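Local atomic coordinates of ribosome-binding factor A (PDB entry 2DYJ), a protein that associates with free 30S ribosomal subunits, assists their late maturation and is required for efficient processing of 16S rRNA. Residues Lys5-Lys13 / Thr32-Lys40; Val44-Glu55 / Pro83-Pro94. All coordinates share one frame; numbering follows the deposited sequence.

Interaction 1: Lys5-Lys13 / Thr32-Lys40; sequences KAHLEAQLK and TVEAVRLSK
E9 reaches down from the helix and takes the backbone N-H of L38 with its OE2, 2.7 Å from OE2 to L38 N. The bond is nearly straight, 175° at the hydrogen. K5 NZ meets the same oxygen at 3.1 Å from E9 OE2, in a salt bridge one helical turn back. Each donor is tilted well out of the carboxylate plane, L38 N on the anti side and K5 NZ on the syn side. They approach from opposite faces, so OE2 is gripped twice. Apolar contacts flank these polar groups. L8 and L38 touch methyl to methyl, CD2 to CD2 at 3.5 Å, which is tight. V36 turns CG2 to the E9 carbonyl, 3.3 Å from E9 O, and lies against K13 CB. The arrangement is a helix lying over an edge strand of the three-stranded sheet in this KH-type domain, crossing at 134° with the axes 8.0 Å apart. The K13 side chain slides past V33 in the opposite direction; it bends at chi3 (135°) and chi4, which brings NZ to 3.0 Å from V33 O. Further out, E34 and A35 form a classic beta bulge opposite Y48. L38 also packs on L45 and P83, and L12 on L45.

Interaction 2: Val44-Glu55 / Pro83-Pro94; sequences VLSVYVEAFREE and PRLEFLPWRASP
L45 N donates to R84 O and V47 N to E86 O, each at 2.8 Å, joining strand 44-50 in parallel to strand 84-89. E86 N, L88 N and V49 N continue the ladder, and W90 N closes it with a weak bond to V49 O. These parallel neighbours, linked through helices 55-64 and 66-74, form a beta-alpha-beta crossover of the KH-type domain.

The apolar contacts lie on both faces. L45 and V47 pack beside L85 and F87, on the face where L12 and L16 of helix 5-21 also touch. On the other face Y48 makes the largest contribution. S93 CA sits over its ring, 3.5 Å from the centroid, as a CH-pi contact. L88 CD1 comes to 3.4 Å from Y48 CE1. With CG anti to the carbonyl carbon (chi1 -57°), the ring lies beneath the C-terminal turn. An alanine at Y48 is likely to leave S93 and P94 without the surface they rest on.

The polar side-chain bonds are few. S46 OG donates to E86 OE1 at 2.9 Å. R91 NH1 meets the syn lone pair of E55 OE2 at 2.8 Å, while P89 CG covers one guanidinium face. The backbone ladder sets the register, while the Y48 ring and the E55-R91 bridge are consistent with holding the C-terminal residues against the sheet.

Overall arrangement
Interaction 1 is a surface contact and interaction 2 is partly buried. They lie about 11 Å apart between centres, and both reach the same mixed sheet. Strand 32-38 pairs antiparallel with strand 44-50, which in turn pairs parallel with strand 84-89, so 44-50 is the middle strand. Helix 5-21 ties the two together, because L12 touches both L38 and L45. The chemistry differs with place. Interaction 1 joins a helix to a strand mainly through side chains, with one main-chain N-H taken by a carboxylate. Interaction 2 joins two strands through a backbone ladder, with apolar side chains on both faces and a salt bridge at one end. The C-terminal turn also bonds back to strand 32-38, through S93 OG and E34 OE1.

Interaction 1: Lys5-Lys13 / Thr32-Lys40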
loop_
_atom_site.group_PDB
_atom_site.type_symbol
_atom_site.label_atom_id
_atom_site.label_comp_id
_atom_site.label_asym_id
_atom_site.label_seq_id
_atom_site.Cartn_x
_atom_site.Cartn_y
_atom_site.Cartn_z
ATOM N N LYS A 5 -12.332 -11.561 -3.051
ATOM C CA LYS A 5 -11.629 -10.277 -3.089
ATOM C C LYS A 5 -11.368 -9.716 -1.686
ATOM O O LYS A 5 -10.238 -9.358 -1.344
ATOM C CB LYS A 5 -12.459 -9.290 -3.914
ATOM C CG LYS A 5 -11.807 -7.968 -4.261
ATOM C CD LYS A 5 -12.686 -7.261 -5.293
ATOM C CE LYS A 5 -12.190 -5.884 -5.673
ATOM N NZ LYS A 5 -12.697 -4.801 -4.778
ATOM N N ALA A 6 -12.416 -9.648 -0.869
ATOM C CA ALA A 6 -12.283 -9.126 0.482
ATOM C C ALA A 6 -11.180 -9.822 1.273
ATOM O O ALA A 6 -10.467 -9.178 2.044
ATOM C CB ALA A 6 -13.616 -9.241 1.220
ATOM N N HIS A 7 -11.026 -11.130 1.098
ATOM C CA HIS A 7 -9.978 -11.838 1.831
ATOM C C HIS A 7 -8.574 -11.521 1.319
ATOM O O HIS A 7 -7.622 -11.423 2.103
ATOM C CB HIS A 7 -10.188 -13.354 1.782
ATOM C CG HIS A 7 -9.100 -14.123 2.464
ATOM N ND1 HIS A 7 -8.880 -14.051 3.824
ATOM C CD2 HIS A 7 -8.124 -14.920 1.966
ATOM C CE1 HIS A 7 -7.814 -14.766 4.133
ATOM N NE2 HIS A 7 -7.335 -15.303 3.024
ATOM N N LEU A 8 -8.425 -11.369 0.007
ATOM C CA LEU A 8 -7.104 -11.060 -0.524
ATOM C C LEU A 8 -6.729 -9.635 -0.109
ATOM O O LEU A 8 -5.565 -9.345 0.202
ATOM C CB LEU A 8 -7.084 -11.193 -2.062
ATOM C CG LEU A 8 -5.722 -10.842 -2.684
ATOM C CD1 LEU A 8 -4.673 -11.850 -2.241
ATOM C CD2 LEU A 8 -5.823 -10.809 -4.203
ATOM N N GLU A 9 -7.717 -8.744 -0.078
ATOM C CA GLU A 9 -7.445 -7.365 0.291
ATOM C C GLU A 9 -6.984 -7.275 1.732
ATOM O O GLU A 9 -6.102 -6.495 2.034
ATOM C CB GLU A 9 -8.678 -6.486 0.049
ATOM C CG GLU A 9 -9.033 -6.395 -1.421
ATOM C CD GLU A 9 -10.284 -5.590 -1.690
ATOM O OE1 GLU A 9 -11.173 -5.571 -0.820
ATOM O OE2 GLU A 9 -10.389 -4.996 -2.786
ATOM N N ALA A 10 -7.568 -8.079 2.624
ATOM C CA ALA A 10 -7.141 -8.069 4.018
ATOM C C ALA A 10 -5.680 -8.540 4.137
ATOM O O ALA A 10 -4.888 -7.961 4.889
ATOM C CB ALA A 10 -8.056 -8.963 4.853
ATOM N N GLN A 11 -5.310 -9.582 3.395
ATOM C CA GLN A 11 -3.937 -10.068 3.445
ATOM C C GLN A 11 -2.962 -9.011 2.910
ATOM O O GLN A 11 -1.896 -8.790 3.485
ATOM C CB GLN A 11 -3.772 -11.353 2.618
ATOM C CG GLN A 11 -4.597 -12.544 3.088
ATOM C CD GLN A 11 -4.295 -13.820 2.299
ATOM O OE1 GLN A 11 -4.800 -14.900 2.619
ATOM N NE2 GLN A 11 -3.467 -13.696 1.264
ATOM N N LEU A 12 -3.319 -8.387 1.792
ATOM C CA LEU A 12 -2.475 -7.361 1.186
ATOM C C LEU A 12 -2.317 -6.149 2.102
ATOM O O LEU A 12 -1.238 -5.562 2.182
ATOM C CB LEU A 12 -3.057 -6.916 -0.174
ATOM C CG LEU A 12 -2.957 -7.927 -1.327
ATOM C CD1 LEU A 12 -3.815 -7.481 -2.528
ATOM C CD2 LEU A 12 -1.513 -8.058 -1.746
ATOM N N LYS A 13 -3.399 -5.763 2.775
ATOM C CA LYS A 13 -3.377 -4.618 3.682
ATOM C C LYS A 13 -2.433 -4.851 4.857
ATOM O O LYS A 13 -1.606 -3.990 5.197
ATOM C CB LYS A 13 -4.776 -4.338 4.218
ATOM C CG LYS A 13 -4.833 -3.217 5.253
ATOM C CD LYS A 13 -6.273 -2.921 5.637
ATOM C CE LYS A 13 -6.437 -2.766 7.140
ATOM N NZ LYS A 13 -5.713 -1.582 7.666
ATOM N N THR A 32 -0.044 5.286 8.685
ATOM C CA THR A 32 -0.796 4.040 8.797
ATOM C C THR A 32 -1.632 3.779 7.545
ATOM O O THR A 32 -2.035 4.700 6.826
ATOM C CB THR A 32 -1.739 4.031 10.020
ATOM O OG1 THR A 32 -2.653 5.127 9.924
ATOM C CG2 THR A 32 -0.941 4.119 11.318
ATOM N N VAL A 33 -1.892 2.510 7.283
ATOM C CA VAL A 33 -2.696 2.134 6.137
ATOM C C VAL A 33 -4.130 1.944 6.618
ATOM O O VAL A 33 -4.402 1.096 7.461
ATOM C CB VAL A 33 -2.168 0.839 5.520
ATOM C CG1 VAL A 33 -3.071 0.412 4.369
ATOM C CG2 VAL A 33 -0.732 1.057 5.036
ATOM N N GLU A 34 -5.048 2.738 6.091
ATOM C CA GLU A 34 -6.435 2.640 6.529
ATOM C C GLU A 34 -7.221 1.588 5.764
ATOM O O GLU A 34 -8.140 0.970 6.307
ATOM C CB GLU A 34 -7.151 3.987 6.384
ATOM C CG GLU A 34 -8.641 3.896 6.738
ATOM C CD GLU A 34 -9.508 4.799 5.888
ATOM O OE1 GLU A 34 -10.744 4.610 5.887
ATOM O OE2 GLU A 34 -8.955 5.698 5.220
ATOM N N ALA A 35 -6.874 1.378 4.503
ATOM C CA ALA A 35 -7.610 0.396 3.717
ATOM C C ALA A 35 -6.960 0.219 2.358
ATOM O O ALA A 35 -6.095 0.997 1.982
ATOM C CB ALA A 35 -9.049 0.874 3.545
ATOM N N VAL A 36 -7.357 -0.830 1.649
ATOM C CA VAL A 36 -6.871 -1.081 0.294
ATOM C C VAL A 36 -8.063 -1.598 -0.479
ATOM O O VAL A 36 -8.995 -2.162 0.103
ATOM C CB VAL A 36 -5.723 -2.131 0.239
ATOM C CG1 VAL A 36 -4.590 -1.696 1.165
ATOM C CG2 VAL A 36 -6.237 -3.528 0.622
ATOM N N ARG A 37 -8.047 -1.391 -1.787
ATOM C CA ARG A 37 -9.122 -1.866 -2.642
ATOM C C ARG A 37 -8.464 -2.321 -3.935
ATOM O O ARG A 37 -7.729 -1.561 -4.562
ATOM C CB ARG A 37 -10.112 -0.736 -2.910
ATOM C CG ARG A 37 -11.269 -1.125 -3.815
ATOM C CD ARG A 37 -12.022 0.122 -4.264
ATOM N NE ARG A 37 -11.128 1.045 -4.965
ATOM C CZ ARG A 37 -11.474 2.262 -5.374
ATOM N NH1 ARG A 37 -12.705 2.714 -5.154
ATOM N NH2 ARG A 37 -10.586 3.027 -6.002
ATOM N N LEU A 38 -8.702 -3.571 -4.313
ATOM C CA LEU A 38 -8.113 -4.127 -5.532
ATOM C C LEU A 38 -9.050 -3.897 -6.711
ATOM O O LEU A 38 -10.272 -3.956 -6.551
ATOM C CB LEU A 38 -7.874 -5.629 -5.331
ATOM C CG LEU A 38 -6.862 -6.377 -6.200
ATOM C CD1 LEU A 38 -5.495 -5.739 -6.095
ATOM C CD2 LEU A 38 -6.805 -7.837 -5.744
ATOM N N SER A 39 -8.488 -3.612 -7.887
ATOM C CA SER A 39 -9.306 -3.416 -9.080
ATOM C C SER A 39 -9.973 -4.746 -9.447
ATOM O O SER A 39 -9.506 -5.821 -9.055
ATOM C CB SER A 39 -8.448 -2.895 -10.259
ATOM O OG SER A 39 -7.365 -3.764 -10.569
ATOM N N LYS A 40 -11.069 -4.663 -10.193
ATOM C CA LYS A 40 -11.837 -5.842 -10.608
ATOM C C LYS A 40 -10.989 -7.022 -11.069
ATOM O O LYS A 40 -11.246 -8.165 -10.697
ATOM C CB LYS A 40 -12.795 -5.464 -11.746
ATOM C CG LYS A 40 -13.691 -4.273 -11.452
ATOM C CD LYS A 40 -14.387 -3.794 -12.727
ATOM C CE LYS A 40 -15.222 -2.545 -12.484
ATOM N NZ LYS A 40 -15.794 -2.006 -13.755
#

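Interaction 2: Val44-Glu55 / Pro83-Pro94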
loop_
_atom_site.group_PDB
_atom_site.type_symbol
_atom_site.label_atom_id
_atom_site.label_comp_id
_atom_site.label_asym_id
_atom_site.label_seq_id
_atom_site.Cartn_x
_atom_site.Cartn_y
_atom_site.Cartn_z
ATOM N N VAL A 44 -4.489 -3.467 -10.195
ATOM C CA VAL A 44 -4.025 -2.375 -9.347
ATOM C C VAL A 44 -4.652 -2.414 -7.964
ATOM O O VAL A 44 -5.839 -2.686 -7.817
ATOM C CB VAL A 44 -4.378 -1.005 -9.981
ATOM C CG1 VAL A 44 -3.964 0.150 -9.046
ATOM C CG2 VAL A 44 -3.713 -0.876 -11.339
ATOM N N LEU A 45 -3.840 -2.109 -6.960
ATOM C CA LEU A 45 -4.311 -2.055 -5.579
ATOM C C LEU A 45 -4.228 -0.593 -5.164
ATOM O O LEU A 45 -3.156 0.032 -5.231
ATOM C CB LEU A 45 -3.413 -2.902 -4.655
ATOM C CG LEU A 45 -3.865 -2.970 -3.192
ATOM C CD1 LEU A 45 -5.068 -3.898 -3.103
ATOM C CD2 LEU A 45 -2.754 -3.475 -2.297
ATOM N N SER A 46 -5.373 -0.030 -4.787
ATOM C CA SER A 46 -5.420 1.352 -4.303
ATOM C C SER A 46 -5.186 1.212 -2.815
ATOM O O SER A 46 -5.863 0.423 -2.151
ATOM C CB SER A 46 -6.792 1.975 -4.566
ATOM O OG SER A 46 -6.993 2.137 -5.956
ATOM N N VAL A 47 -4.237 1.984 -2.296
ATOM C CA VAL A 47 -3.836 1.923 -0.890
ATOM C C VAL A 47 -4.118 3.270 -0.255
ATOM O O VAL A 47 -3.545 4.272 -0.655
ATOM C CB VAL A 47 -2.322 1.625 -0.796
ATOM C CG1 VAL A 47 -1.909 1.450 0.668
ATOM C CG2 VAL A 47 -1.972 0.363 -1.622
ATOM N N TYR A 48 -5.020 3.289 0.720
ATOM C CA TYR A 48 -5.426 4.535 1.381
ATOM C C TYR A 48 -4.671 4.701 2.696
ATOM O O TYR A 48 -4.759 3.863 3.586
ATOM C CB TYR A 48 -6.936 4.495 1.600
ATOM C CG TYR A 48 -7.705 4.295 0.308
ATOM C CD1 TYR A 48 -8.038 5.374 -0.515
ATOM C CD2 TYR A 48 -8.022 3.012 -0.137
ATOM C CE1 TYR A 48 -8.661 5.167 -1.755
ATOM C CE2 TYR A 48 -8.645 2.801 -1.366
ATOM C CZ TYR A 48 -8.959 3.875 -2.168
ATOM O OH TYR A 48 -9.568 3.638 -3.378
ATOM N N VAL A 49 -3.937 5.801 2.821
ATOM C CA VAL A 49 -3.116 5.996 4.005
ATOM C C VAL A 49 -3.364 7.264 4.809
ATOM O O VAL A 49 -3.827 8.275 4.273
ATOM C CB VAL A 49 -1.627 5.989 3.608
ATOM C CG1 VAL A 49 -1.277 4.670 2.966
ATOM C CG2 VAL A 49 -1.341 7.136 2.624
ATOM N N GLU A 50 -3.040 7.193 6.098
ATOM C CA GLU A 50 -3.160 8.352 6.986
ATOM C C GLU A 50 -1.736 8.792 7.341
ATOM O O GLU A 50 -1.008 8.077 8.036
ATOM C CB GLU A 50 -3.915 7.998 8.277
ATOM C CG GLU A 50 -3.871 9.140 9.336
ATOM C CD GLU A 50 -4.399 8.737 10.720
ATOM O OE1 GLU A 50 -4.498 7.528 11.000
ATOM O OE2 GLU A 50 -4.700 9.635 11.544
ATOM N N ALA A 51 -1.328 9.954 6.848
ATOM C CA ALA A 51 0.010 10.455 7.136
ATOM C C ALA A 51 -0.025 11.305 8.387
ATOM O O ALA A 51 -1.030 11.943 8.695
ATOM C CB ALA A 51 0.541 11.286 5.964
ATOM N N PHE A 52 1.086 11.310 9.110
ATOM C CA PHE A 52 1.194 12.101 10.322
ATOM C C PHE A 52 1.267 13.592 9.946
ATOM O O PHE A 52 0.483 14.417 10.438
ATOM C CB PHE A 52 2.440 11.679 11.091
ATOM C CG PHE A 52 2.701 12.501 12.313
ATOM C CD1 PHE A 52 1.701 12.705 13.258
ATOM C CD2 PHE A 52 3.949 13.075 12.523
ATOM C CE1 PHE A 52 1.944 13.472 14.398
ATOM C CE2 PHE A 52 4.198 13.841 13.657
ATOM C CZ PHE A 52 3.192 14.039 14.593
ATOM N N ARG A 53 2.210 13.917 9.068
ATOM C CA ARG A 53 2.421 15.278 8.587
ATOM C C ARG A 53 2.649 15.244 7.074
ATOM O O ARG A 53 2.892 14.182 6.507
ATOM C CB ARG A 53 3.651 15.889 9.266
ATOM C CG ARG A 53 3.531 16.027 10.777
ATOM C CD ARG A 53 2.630 17.183 11.167
ATOM N NE ARG A 53 2.365 17.197 12.603
ATOM C CZ ARG A 53 3.305 17.257 13.542
ATOM N NH1 ARG A 53 4.590 17.311 13.206
ATOM N NH2 ARG A 53 2.958 17.261 14.822
ATOM N N GLU A 54 2.574 16.407 6.432
ATOM C CA GLU A 54 2.783 16.524 4.987
ATOM C C GLU A 54 2.306 15.281 4.239
ATOM O O GLU A 54 3.107 14.425 3.838
ATOM C CB GLU A 54 4.266 16.770 4.686
ATOM C CG GLU A 54 4.608 16.825 3.191
ATOM C CD GLU A 54 3.995 18.023 2.473
ATOM O OE1 GLU A 54 4.363 19.174 2.805
ATOM O OE2 GLU A 54 3.152 17.818 1.573
ATOM N N GLU A 55 0.996 15.187 4.069
ATOM C CA GLU A 55 0.378 14.062 3.376
ATOM C C GLU A 55 0.929 13.888 1.960
ATOM O O GLU A 55 1.193 12.763 1.526
ATOM C CB GLU A 55 -1.131 14.277 3.353
ATOM C CG GLU A 55 -1.882 13.445 2.357
ATOM C CD GLU A 55 -3.366 13.732 2.423
ATOM O OE1 GLU A 55 -4.071 13.037 3.190
ATOM O OE2 GLU A 55 -3.819 14.661 1.725
ATOM N N PRO A 83 -0.400 -6.940 -7.926
ATOM C CA PRO A 83 -0.946 -5.699 -8.479
ATOM C C PRO A 83 0.051 -4.570 -8.303
ATOM O O PRO A 83 0.957 -4.651 -7.456
ATOM C CB PRO A 83 -2.198 -5.468 -7.645
ATOM C CG PRO A 83 -1.849 -6.064 -6.325
ATOM C CD PRO A 83 -1.105 -7.332 -6.690
ATOM N N ARG A 84 -0.086 -3.524 -9.108
ATOM C CA ARG A 84 0.796 -2.380 -8.949
ATOM C C ARG A 84 0.066 -1.543 -7.922
ATOM O O ARG A 84 -1.136 -1.709 -7.753
ATOM C CB ARG A 84 0.978 -1.621 -10.265
ATOM C CG ARG A 84 1.593 -2.490 -11.363
ATOM C CD ARG A 84 2.725 -3.389 -10.833
ATOM N NE ARG A 84 3.834 -2.634 -10.245
ATOM C CZ ARG A 84 5.074 -3.127 -10.134
ATOM N NH1 ARG A 84 5.332 -4.355 -10.571
ATOM N NH2 ARG A 84 6.055 -2.409 -9.596
ATOM N N LEU A 85 0.775 -0.651 -7.236
ATOM C CA LEU A 85 0.166 0.133 -6.164
ATOM C C LEU A 85 -0.094 1.597 -6.473
ATOM O O LEU A 85 0.751 2.267 -7.055
ATOM C CB LEU A 85 1.061 0.066 -4.932
ATOM C CG LEU A 85 1.577 -1.363 -4.668
ATOM C CD1 LEU A 85 2.675 -1.367 -3.573
ATOM C CD2 LEU A 85 0.393 -2.222 -4.232
ATOM N N GLU A 86 -1.264 2.082 -6.055
ATOM C CA GLU A 86 -1.625 3.483 -6.229
ATOM C C GLU A 86 -1.843 3.988 -4.803
ATOM O O GLU A 86 -2.612 3.387 -4.053
ATOM C CB GLU A 86 -2.918 3.592 -7.035
ATOM C CG GLU A 86 -3.417 5.012 -7.181
ATOM C CD GLU A 86 -4.828 5.075 -7.738
ATOM O OE1 GLU A 86 -5.566 4.071 -7.613
ATOM O OE2 GLU A 86 -5.200 6.138 -8.279
ATOM N N PHE A 87 -1.170 5.074 -4.417
ATOM C CA PHE A 87 -1.318 5.568 -3.054
ATOM C C PHE A 87 -2.202 6.798 -2.992
ATOM O O PHE A 87 -1.970 7.775 -3.705
ATOM C CB PHE A 87 0.052 5.855 -2.477
ATOM C CG PHE A 87 0.929 4.630 -2.443
ATOM C CD1 PHE A 87 0.798 3.703 -1.422
ATOM C CD2 PHE A 87 1.859 4.399 -3.462
ATOM C CE1 PHE A 87 1.596 2.535 -1.406
ATOM C CE2 PHE A 87 2.663 3.238 -3.459
ATOM C CZ PHE A 87 2.525 2.313 -2.426
ATOM N N LEU A 88 -3.204 6.733 -2.120
ATOM C CA LEU A 88 -4.172 7.818 -1.970
ATOM C C LEU A 88 -4.369 8.213 -0.512
ATOM O O LEU A 88 -4.090 7.444 0.401
ATOM C CB LEU A 88 -5.530 7.371 -2.541
ATOM C CG LEU A 88 -5.518 6.934 -4.019
ATOM C CD1 LEU A 88 -6.776 6.164 -4.373
ATOM C CD2 LEU A 88 -5.390 8.170 -4.904
ATOM N N PRO A 89 -4.858 9.439 -0.275
ATOM C CA PRO A 89 -5.098 9.907 1.094
ATOM C C PRO A 89 -6.276 9.112 1.680
ATOM O O PRO A 89 -7.155 8.665 0.924
ATOM C CB PRO A 89 -5.429 11.382 0.896
ATOM C CG PRO A 89 -6.091 11.392 -0.457
ATOM C CD PRO A 89 -5.177 10.487 -1.258
ATOM N N TRP A 90 -6.294 8.938 3.004
ATOM C CA TRP A 90 -7.354 8.168 3.654
ATOM C C TRP A 90 -8.751 8.697 3.399
ATOM O O TRP A 90 -9.716 7.938 3.430
ATOM C CB TRP A 90 -7.148 8.084 5.176
ATOM C CG TRP A 90 -7.491 9.352 5.929
ATOM C CD1 TRP A 90 -6.675 10.430 6.132
ATOM C CD2 TRP A 90 -8.743 9.671 6.571
ATOM N NE1 TRP A 90 -7.337 11.397 6.858
ATOM C CE2 TRP A 90 -8.605 10.959 7.140
ATOM C CE3 TRP A 90 -9.965 8.991 6.721
ATOM C CZ2 TRP A 90 -9.645 11.587 7.850
ATOM C CZ3 TRP A 90 -11.003 9.617 7.431
ATOM C CH2 TRP A 90 -10.831 10.900 7.983
ATOM N N ARG A 91 -8.877 9.990 3.153
ATOM C CA ARG A 91 -10.203 10.543 2.913
ATOM C C ARG A 91 -10.829 9.974 1.642
ATOM O O ARG A 91 -12.050 9.943 1.492
ATOM C CB ARG A 91 -10.132 12.063 2.837
ATOM C CG ARG A 91 -9.277 12.600 1.716
ATOM C CD ARG A 91 -9.429 14.127 1.589
ATOM N NE ARG A 91 -8.665 14.626 0.454
ATOM C CZ ARG A 91 -7.354 14.844 0.472
ATOM N NH1 ARG A 91 -6.659 14.623 1.576
ATOM N NH2 ARG A 91 -6.738 15.251 -0.626
ATOM N N ALA A 92 -9.993 9.481 0.740
ATOM C CA ALA A 92 -10.480 8.931 -0.508
ATOM C C ALA A 92 -10.960 7.470 -0.478
ATOM O O ALA A 92 -11.485 6.984 -1.474
ATOM C CB ALA A 92 -9.406 9.107 -1.590
ATOM N N SER A 93 -10.815 6.763 0.639
ATOM C CA SER A 93 -11.248 5.361 0.651
ATOM C C SER A 93 -12.759 5.176 0.437
ATOM O O SER A 93 -13.584 5.892 1.023
ATOM C CB SER A 93 -10.801 4.651 1.941
ATOM O OG SER A 93 -11.345 5.252 3.101
ATOM N N PRO A 94 -13.134 4.197 -0.411
ATOM C CA PRO A 94 -14.524 3.868 -0.751
ATOM C C PRO A 94 -15.403 3.461 0.435
ATOM O O PRO A 94 -16.467 4.100 0.617
ATOM C CB PRO A 94 -14.364 2.750 -1.783
ATOM C CG PRO A 94 -13.106 2.064 -1.343
ATOM C CD PRO A 94 -12.204 3.230 -1.031
#